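PDB 4NOF: polymeric immunoglobulin receptor from Mus musculus, which probably carries polymeric IgA and IgM across mucosal epithelia, the second immunoglobulin domain of its extracellular part being the piece modelled here. Local coordinates for residues 62-67 / 78-83; 34-39 / 50-55; 88-93 / 105-110. All blocks are in the same frame, centred on the assembly; numbering follows the deposited sequence. Where two conformers were deposited one is given.

In the fold
All three contacts are antiparallel pairings within one immunoglobulin V-set sandwich. Contact 3 lies deepest, its centre about 7 Å from that of the chain; contacts 1 and 2 lie about 9 and 10 Å out. Contact 1 belongs to the three-stranded sheet; contacts 2 and 3 share the five-stranded one, where strands 36-41 and 89-95 are neighbours. The two sheets meet where V78 of contact 1 packs on L38 and I50 of contact 2. Chemistry follows position: contact 3 combines regular backbone pairing with a tyrosine and a disulfide cysteine, contact 1 relies on an arginine at its loop end, and contact 2 runs out into a surface turn organised by an aspartate.

Contact 1 of 3, residues 62-67 / 78-83; sequences GRAKLF and VNISHL
R63 meets S81 twice, once with its backbone and once with the tip of its side chain. The arm leaves with CG anti to the carbonyl carbon (chi1 -53°), bends at chi3, and curls round S81 O until NH1 donates to it at 3.1 Å, nearly in line with the C=O bond. The carbonyl oxygen lies close to the guanidinium plane, and the N-H points at it fairly directly, with an angle of 153°. On the way, CD brushes H82 CB, and beyond the bond NH1 comes within 3.8 Å of I80 CG2.

R63 O is gripped in turn from the other segment: S81 N donates in the carbonyl plane at 2.8 Å, while S81 OG comes in from the side at 3.3 Å. A water lying 2.8 Å from R63 O also sits 2.7 Å from OD1 of N79, tying the two together on the face that carries K65 and N79. There the F67 ring turns an edge to N79, its CE1 4.1 Å from N79 CB, with ring and amide planes 38° apart. Beyond the loop end, paired K65 and N79 exchange their backbone bonds in the usual antiparallel way. A64, L66, V78 and I80 point to the opposite face, and L66 CG rests on V78 CG2 at 4.0 Å.

This is the D-E hairpin of the V-set fold. R63 NH1 also forms a salt bridge with D87, the arginine-aspartate pair familiar from V domains, and NH2 bonds to S59 O. Strand 64-67 edges its sheet, strand 75-80 lies between it and strand 21-26, N79 ND2 reaches T22 and N20, and A64 and V78 pack across the sandwich on I50 of strand 46-51.

Contact 2 of 3, residues 34-39 / 50-55; sequences SKKSLC and IDSTEK
OD1 of D51, a residue whose CB rests on S37 CB across the hairpin, is gripped by three donors. T53 OG1 reaches it from the syn side at 2.5 Å, and T53 N (2.9 Å) and K55 N come from above the carboxylate plane. The bond from T53 N makes an Asx turn, set within a type I turn from D51 to E54. The other oxygen, OD2, faces K35: their charges stay 4.3 Å apart, NZ to OD2, and a water bonded to both fills in between. An alanine here would probably leave T53 N, K55 N and the T53 hydroxyl without their shared acceptor, and the water of K35 without its second partner.

The pairing is the C-C' hairpin of a V-set domain, and C39, on strand 36-41, is disulfide-bonded to C46 on strand 46-51, an extra bridge as in related CD300-type receptors. Where the strands part, S52 stands in for a backbone acceptor. Its OG, set between backbone N and carbonyl carbon (chi1 56°), takes K36 N at 2.9 Å in an almost straight bond of 175°, while S52 N returns one to K36 O. Further in, L38 N donates to I50 O at 2.9 Å; the return bond from I50 N to L38 O is weak. K36 folds its own NZ back to S34 O and A32 O.

Contact 3 of 3, residues 88-93 / 105-110; sequences AGLYIC and NVDLQV
Y91 N donates to V106 O at 2.8 Å in a nearly straight bond of 171°, and V106 N answers to Y91 O at 3.0 Å. Two residues along, G89 and L108 exchange a second pair of bonds, G89 N to L108 O and L108 N to G89 O, both 2.9 Å. These four bonds join the F and G strands of the V-set fold. D87, G89, Y91 and C93 spell the D-x-G-x-Y-x-C signature of such domains, and Y91 OH turns back to D87 O, making a tyrosine corner, while also bonding to Y60 OH. G89 fits its place because a side chain at its backbone angles would jam against the carbonyl oxygen of A88.

Between the bonded pairs, L90 stands opposite D107 and I92 opposite N105, all four pointing to the same face. L90 crosses D107, its CD2 touching CG of the carboxylate at 3.8 Å; D107 OD1 lies near G89 O, two acceptors with no bond between them. I92 and N105 run alongside each other in the same direction, CG1 against OD1, and N105 ND2 is held by S8 O.

The other face, carrying Y91, V106 and L108, looks into the sandwich. CG of Y91 lies anti to its carbonyl carbon (chi1 -65°); from there the ring runs back toward the A88 end, leaning away from strand 102-111, and CE1 meets L108 CB at 4.0 Å. L38 packs on the ring from strand 36-41. At the A88 end, CB of that alanine touches CG2 of V110. At the other end lies C93, bonded to C25 in the disulfide that links the two sheets, and its SG sits 4.1 Å from V106 CG2.

Contact 1 of 3, residues 62-67 / 78-83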
loop_
_atom_site.group_PDB
_atom_site.type_symbol
_atom_site.label_atom_id
_atom_site.label_comp_id
_atom_site.label_asym_id
_atom_site.label_seq_id
_atom_site.Cartn_x
_atom_site.Cartn_y
_atom_site.Cartn_z
ATOM N N GLY A 62 13.645 -1.790 5.180
ATOM C CA GLY A 62 13.970 -0.878 6.287
ATOM C C GLY A 62 13.055 0.337 6.399
ATOM O O GLY A 62 13.167 1.102 7.359
ATOM N N ARG A 63 12.178 0.527 5.414
ATOM C CA ARG A 63 11.265 1.686 5.357
ATOM C C ARG A 63 9.805 1.310 5.367
ATOM O O ARG A 63 8.962 2.166 5.610
ATOM C CB ARG A 63 11.470 2.522 4.077
ATOM C CG ARG A 63 12.864 2.963 3.801
ATOM C CD ARG A 63 12.908 4.034 2.714
ATOM N NE ARG A 63 12.563 3.627 1.365
ATOM C CZ ARG A 63 11.588 4.188 0.629
ATOM N NH1 ARG A 63 10.838 5.145 1.143
ATOM N NH2 ARG A 63 11.366 3.789 -0.623
ATOM N N ALA A 64 9.470 0.063 5.035
ATOM C CA ALA A 64 8.103 -0.373 4.936
ATOM C C ALA A 64 7.814 -1.422 6.007
ATOM O O ALA A 64 8.615 -2.317 6.249
ATOM C CB ALA A 64 7.809 -0.946 3.550
ATOM N N LYS A 65 6.664 -1.300 6.644
ATOM C CA LYS A 65 6.246 -2.285 7.622
ATOM C C LYS A 65 4.753 -2.508 7.461
ATOM O O LYS A 65 3.973 -1.551 7.241
ATOM C CB LYS A 65 6.574 -1.811 9.032
ATOM C CG LYS A 65 8.070 -1.638 9.302
ATOM C CD LYS A 65 8.812 -2.974 9.307
ATOM C CE LYS A 65 10.307 -2.828 9.594
ATOM N NZ LYS A 65 11.014 -1.861 8.696
ATOM N N LEU A 66 4.367 -3.776 7.534
ATOM C CA LEU A 66 2.986 -4.186 7.366
ATOM C C LEU A 66 2.496 -4.764 8.688
ATOM O O LEU A 66 3.150 -5.645 9.243
ATOM C CB LEU A 66 2.872 -5.241 6.278
ATOM C CG LEU A 66 1.488 -5.594 5.756
ATOM C CD1 LEU A 66 1.506 -6.181 4.338
ATOM C CD2 LEU A 66 0.806 -6.610 6.684
ATOM N N PHE A 67 1.374 -4.260 9.175
ATOM C CA PHE A 67 0.864 -4.700 10.492
ATOM C C PHE A 67 -0.640 -4.526 10.575
ATOM O O PHE A 67 -1.263 -3.871 9.728
ATOM C CB PHE A 67 1.560 -3.926 11.604
ATOM C CG PHE A 67 1.411 -2.429 11.493
ATOM C CD1 PHE A 67 2.301 -1.683 10.736
ATOM C CD2 PHE A 67 0.372 -1.768 12.128
ATOM C CE1 PHE A 67 2.157 -0.304 10.623
ATOM C CE2 PHE A 67 0.243 -0.406 12.041
ATOM C CZ PHE A 67 1.113 0.337 11.283
ATOM N N VAL A 78 0.143 -0.405 6.064
ATOM C CA VAL A 78 1.541 -0.347 5.656
ATOM C C VAL A 78 2.114 1.029 5.918
ATOM O O VAL A 78 1.617 2.026 5.393
ATOM C CB VAL A 78 1.728 -0.707 4.167
ATOM C CG1 VAL A 78 3.193 -0.625 3.796
ATOM C CG2 VAL A 78 1.182 -2.107 3.896
ATOM N N ASN A 79 3.119 1.099 6.785
ATOM C CA ASN A 79 3.797 2.350 7.011
ATOM C C ASN A 79 4.974 2.404 6.100
ATOM O O ASN A 79 5.737 1.461 6.041
ATOM C CB ASN A 79 4.259 2.530 8.463
ATOM C CG ASN A 79 4.832 3.928 8.702
ATOM O OD1 ASN A 79 6.029 4.098 8.663
ATOM N ND2 ASN A 79 3.973 4.926 8.845
ATOM N N ILE A 80 5.122 3.505 5.373
ATOM C CA ILE A 80 6.326 3.742 4.606
ATOM C C ILE A 80 6.989 4.998 5.111
ATOM O O ILE A 80 6.377 6.067 5.116
ATOM C CB ILE A 80 6.058 3.870 3.083
ATOM C CG1 ILE A 80 5.332 2.639 2.537
ATOM C CG2 ILE A 80 7.356 4.058 2.322
ATOM C CD1 ILE A 80 4.757 2.853 1.179
ATOM N N SER A 81 8.227 4.851 5.555
ATOM C CA SER A 81 8.980 5.996 6.091
ATOM C C SER A 81 10.022 6.544 5.105
ATOM O O SER A 81 10.330 5.936 4.095
ATOM C CB SER A 81 9.653 5.591 7.389
ATOM O OG SER A 81 10.584 4.562 7.174
ATOM N N HIS A 82 10.577 7.706 5.438
ATOM C CA HIS A 82 11.622 8.331 4.634
ATOM C C HIS A 82 11.207 8.446 3.176
ATOM O O HIS A 82 11.923 8.052 2.264
ATOM C CB HIS A 82 12.933 7.534 4.764
ATOM C CG HIS A 82 13.432 7.451 6.175
ATOM N ND1 HIS A 82 13.536 6.260 6.863
ATOM C CD2 HIS A 82 13.790 8.421 7.050
ATOM C CE1 HIS A 82 13.965 6.499 8.092
ATOM N NE2 HIS A 82 14.123 7.802 8.233
ATOM N N LEU A 83 10.018 8.993 2.958
ATOM C CA LEU A 83 9.477 9.080 1.610
ATOM C C LEU A 83 10.380 9.821 0.637
ATOM O O LEU A 83 10.980 10.845 1.001
ATOM C CB LEU A 83 8.125 9.742 1.640
ATOM C CG LEU A 83 7.030 8.892 2.290
ATOM C CD1 LEU A 83 5.814 9.747 2.616
ATOM C CD2 LEU A 83 6.647 7.754 1.370
HETATM O O HOH W 1 8.025 2.313 8.233
#

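Contact 2 of 3, residues 34-39 / 50-55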
loop_
_atom_site.group_PDB
_atom_site.type_symbol
_atom_site.label_atom_id
_atom_site.label_comp_id
_atom_site.label_asym_id
_atom_site.label_seq_id
_atom_site.Cartn_x
_atom_site.Cartn_y
_atom_site.Cartn_z
ATOM N N SER A 34 -6.051 -14.800 4.220
ATOM C CA SER A 34 -5.263 -14.745 3.009
ATOM C C SER A 34 -4.065 -13.791 3.136
ATOM O O SER A 34 -3.969 -13.010 4.062
ATOM C CB SER A 34 -6.102 -14.251 1.832
ATOM O OG SER A 34 -7.445 -14.721 1.816
ATOM N N LYS A 35 -3.185 -13.893 2.166
ATOM C CA LYS A 35 -2.005 -13.028 2.089
ATOM C C LYS A 35 -2.459 -11.579 1.970
ATOM O O LYS A 35 -3.486 -11.258 1.328
ATOM C CB LYS A 35 -1.130 -13.415 0.889
ATOM C CG LYS A 35 0.169 -12.637 0.763
ATOM C CD LYS A 35 1.064 -13.187 -0.355
ATOM C CE LYS A 35 0.440 -12.920 -1.713
ATOM N NZ LYS A 35 1.372 -13.239 -2.834
ATOM N N LYS A 36 -1.717 -10.703 2.641
ATOM C CA LYS A 36 -1.957 -9.272 2.604
ATOM C C LYS A 36 -0.773 -8.653 1.916
ATOM O O LYS A 36 0.337 -9.013 2.214
ATOM C CB LYS A 36 -2.057 -8.652 3.999
ATOM C CG LYS A 36 -3.027 -9.301 5.014
ATOM C CD LYS A 36 -4.419 -9.419 4.516
ATOM C CE LYS A 36 -5.360 -9.889 5.665
ATOM N NZ LYS A 36 -4.956 -11.185 6.298
ATOM N N SER A 37 -1.011 -7.721 0.995
ATOM C CA SER A 37 0.102 -7.165 0.218
ATOM C C SER A 37 -0.187 -5.725 -0.165
ATOM O O SER A 37 -1.343 -5.299 -0.242
ATOM C CB SER A 37 0.352 -7.990 -1.051
ATOM O OG SER A 37 -0.702 -7.923 -1.992
ATOM N N LEU A 38 0.895 -4.994 -0.419
ATOM C CA LEU A 38 0.826 -3.709 -1.104
ATOM C C LEU A 38 1.725 -3.783 -2.323
ATOM O O LEU A 38 2.868 -4.265 -2.233
ATOM C CB LEU A 38 1.294 -2.572 -0.185
ATOM C CG LEU A 38 1.182 -1.128 -0.703
ATOM C CD1 LEU A 38 -0.273 -0.709 -0.808
ATOM C CD2 LEU A 38 1.974 -0.162 0.172
ATOM N N CYS A 39 1.211 -3.321 -3.462
ATOM C CA CYS A 39 2.024 -3.213 -4.662
ATOM C C CYS A 39 1.903 -1.825 -5.291
ATOM O O CYS A 39 0.956 -1.081 -5.019
ATOM C CB CYS A 39 1.654 -4.288 -5.678
ATOM S SG CYS A 39 -0.007 -4.205 -6.361
ATOM N N ILE A 50 5.503 -4.781 -0.259
ATOM C CA ILE A 50 5.690 -5.623 0.929
ATOM C C ILE A 50 4.486 -6.520 1.071
ATOM O O ILE A 50 3.359 -6.127 0.709
ATOM C CB ILE A 50 5.884 -4.745 2.197
ATOM C CG1 ILE A 50 6.240 -5.571 3.418
ATOM C CG2 ILE A 50 4.649 -3.862 2.454
ATOM C CD1 ILE A 50 6.768 -4.738 4.558
ATOM N N ASP A 51 4.704 -7.729 1.582
ATOM C CA ASP A 51 3.578 -8.605 1.896
ATOM C C ASP A 51 3.716 -9.275 3.256
ATOM O O ASP A 51 4.736 -9.187 3.900
ATOM C CB ASP A 51 3.282 -9.595 0.763
ATOM C CG ASP A 51 4.317 -10.682 0.595
ATOM O OD1 ASP A 51 4.998 -11.108 1.555
ATOM O OD2 ASP A 51 4.379 -11.193 -0.560
ATOM N N SER A 52 2.647 -9.940 3.664
ATOM C CA SER A 52 2.532 -10.521 5.009
ATOM C C SER A 52 3.350 -11.808 5.154
ATOM O O SER A 52 3.369 -12.400 6.255
ATOM C CB SER A 52 1.065 -10.813 5.337
ATOM O OG SER A 52 0.445 -11.639 4.397
ATOM N N THR A 53 3.975 -12.261 4.053
ATOM C CA THR A 53 4.962 -13.363 4.105
ATOM C C THR A 53 6.384 -12.848 4.372
ATOM O O THR A 53 7.324 -13.639 4.350
ATOM C CB THR A 53 4.983 -14.220 2.811
ATOM O OG1 THR A 53 5.682 -13.507 1.764
ATOM C CG2 THR A 53 3.607 -14.619 2.357
ATOM N N GLU A 54 6.516 -11.531 4.601
ATOM C CA GLU A 54 7.729 -10.802 4.927
ATOM C C GLU A 54 8.609 -10.518 3.718
ATOM O O GLU A 54 9.709 -10.031 3.908
ATOM C CB GLU A 54 8.535 -11.476 6.045
ATOM C CG GLU A 54 7.770 -11.564 7.364
ATOM C CD GLU A 54 7.685 -10.223 8.081
ATOM O OE1 GLU A 54 8.700 -9.476 8.105
ATOM O OE2 GLU A 54 6.611 -9.913 8.644
ATOM N N LYS A 55 8.099 -10.765 2.509
ATOM C CA LYS A 55 8.839 -10.350 1.306
ATOM C C LYS A 55 8.717 -8.851 1.150
ATOM O O LYS A 55 7.627 -8.282 1.375
ATOM C CB LYS A 55 8.307 -11.048 0.058
ATOM C CG LYS A 55 8.560 -12.520 0.063
ATOM C CD LYS A 55 8.298 -13.164 -1.298
ATOM C CE LYS A 55 8.424 -14.660 -1.159
ATOM N NZ LYS A 55 7.324 -15.257 -0.327
HETATM O O HOH W 2 2.924 -10.662 -2.746
#

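Contact 3 of 3, residues 88-93 / 105-110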
loop_
_atom_site.group_PDB
_atom_site.type_symbol
_atom_site.label_atom_id
_atom_site.label_comp_id
_atom_site.label_asym_id
_atom_site.label_seq_id
_atom_site.Cartn_x
_atom_site.Cartn_y
_atom_site.Cartn_z
ATOM N N ALA A 88 6.178 8.281 -4.996
ATOM C CA ALA A 88 4.900 8.807 -5.437
ATOM C C ALA A 88 4.277 7.929 -6.488
ATOM O O ALA A 88 4.970 7.362 -7.345
ATOM C CB ALA A 88 5.036 10.231 -5.975
ATOM N N GLY A 89 2.943 7.897 -6.466
ATOM C CA GLY A 89 2.177 7.247 -7.510
ATOM C C GLY A 89 1.092 6.351 -6.936
ATOM O O GLY A 89 0.770 6.407 -5.739
ATOM N N LEU A 90 0.538 5.524 -7.818
ATOM C CA LEU A 90 -0.569 4.636 -7.457
ATOM C C LEU A 90 -0.069 3.331 -6.881
ATOM O O LEU A 90 0.924 2.776 -7.358
ATOM C CB LEU A 90 -1.428 4.294 -8.685
ATOM C CG LEU A 90 -2.256 5.475 -9.225
ATOM C CD1 LEU A 90 -2.802 5.145 -10.620
ATOM C CD2 LEU A 90 -3.352 5.880 -8.257
ATOM N N TYR A 91 -0.798 2.857 -5.864
ATOM C CA TYR A 91 -0.574 1.580 -5.207
ATOM C C TYR A 91 -1.912 0.852 -5.090
ATOM O O TYR A 91 -2.994 1.432 -5.189
ATOM C CB TYR A 91 -0.020 1.777 -3.803
ATOM C CG TYR A 91 1.359 2.393 -3.688
ATOM C CD1 TYR A 91 1.583 3.758 -3.905
ATOM C CD2 TYR A 91 2.443 1.619 -3.259
ATOM C CE1 TYR A 91 2.832 4.288 -3.753
ATOM C CE2 TYR A 91 3.694 2.168 -3.078
ATOM C CZ TYR A 91 3.896 3.500 -3.344
ATOM O OH TYR A 91 5.181 4.040 -3.155
ATOM N N ILE A 92 -1.826 -0.448 -4.880
ATOM C CA ILE A 92 -2.990 -1.292 -4.638
ATOM C C ILE A 92 -2.740 -2.123 -3.388
ATOM O O ILE A 92 -1.710 -2.830 -3.296
ATOM C CB ILE A 92 -3.333 -2.227 -5.834
ATOM C CG1 ILE A 92 -3.641 -1.432 -7.099
ATOM C CG2 ILE A 92 -4.543 -3.054 -5.486
ATOM C CD1 ILE A 92 -3.815 -2.316 -8.338
ATOM N N CYS A 93 -3.658 -2.003 -2.436
ATOM C CA CYS A 93 -3.758 -2.921 -1.273
ATOM C C CYS A 93 -4.477 -4.143 -1.730
ATOM O O CYS A 93 -5.503 -4.019 -2.431
ATOM C CB CYS A 93 -4.665 -2.362 -0.206
ATOM S SG CYS A 93 -4.167 -0.839 0.560
ATOM N N ASN A 105 -7.534 0.965 -3.953
ATOM C CA ASN A 105 -6.665 1.849 -4.678
ATOM C C ASN A 105 -6.196 3.026 -3.792
ATOM O O ASN A 105 -7.011 3.683 -3.144
ATOM C CB ASN A 105 -7.386 2.393 -5.935
ATOM C CG ASN A 105 -7.676 1.303 -6.942
ATOM O OD1 ASN A 105 -6.766 0.594 -7.373
ATOM N ND2 ASN A 105 -8.929 1.165 -7.316
ATOM N N VAL A 106 -4.903 3.331 -3.876
ATOM C CA VAL A 106 -4.234 4.336 -3.094
ATOM C C VAL A 106 -3.340 5.179 -3.999
ATOM O O VAL A 106 -2.716 4.662 -4.941
ATOM C CB VAL A 106 -3.346 3.652 -2.021
ATOM C CG1 VAL A 106 -2.443 4.651 -1.320
ATOM C CG2 VAL A 106 -4.239 2.910 -1.020
ATOM N N ASP A 107 -3.310 6.494 -3.769
ATOM C CA ASP A 107 -2.427 7.387 -4.516
ATOM C C ASP A 107 -1.596 8.153 -3.501
ATOM O O ASP A 107 -2.148 8.761 -2.576
ATOM C CB ASP A 107 -3.251 8.362 -5.369
ATOM C CG ASP A 107 -2.459 9.077 -6.423
ATOM O OD1 ASP A 107 -1.236 8.894 -6.595
ATOM O OD2 ASP A 107 -3.108 9.847 -7.165
ATOM N N LEU A 108 -0.276 8.026 -3.617
ATOM C CA LEU A 108 0.648 8.757 -2.782
ATOM C C LEU A 108 1.217 9.935 -3.563
ATOM O O LEU A 108 1.841 9.780 -4.597
ATOM C CB LEU A 108 1.771 7.839 -2.295
ATOM C CG LEU A 108 2.754 8.497 -1.348
ATOM C CD1 LEU A 108 2.051 9.074 -0.127
ATOM C CD2 LEU A 108 3.810 7.470 -0.942
ATOM N N GLN A 109 0.958 11.133 -3.066
ATOM C CA GLN A 109 1.557 12.343 -3.603
ATOM C C GLN A 109 2.649 12.769 -2.637
ATOM O O GLN A 109 2.401 12.928 -1.429
ATOM C CB GLN A 109 0.478 13.428 -3.766
ATOM C CG GLN A 109 1.062 14.771 -4.210
ATOM C CD GLN A 109 -0.030 15.814 -4.465
ATOM O OE1 GLN A 109 -0.458 16.523 -3.550
ATOM N NE2 GLN A 109 -0.488 15.880 -5.699
ATOM N N VAL A 110 3.860 12.865 -3.148
ATOM C CA VAL A 110 5.019 13.277 -2.397
ATOM C C VAL A 110 5.449 14.654 -2.904
ATOM O O VAL A 110 5.775 14.845 -4.072
ATOM C CB VAL A 110 6.187 12.282 -2.509
ATOM C CG1 VAL A 110 7.364 12.756 -1.649
ATOM C CG2 VAL A 110 5.764 10.875 -2.098
#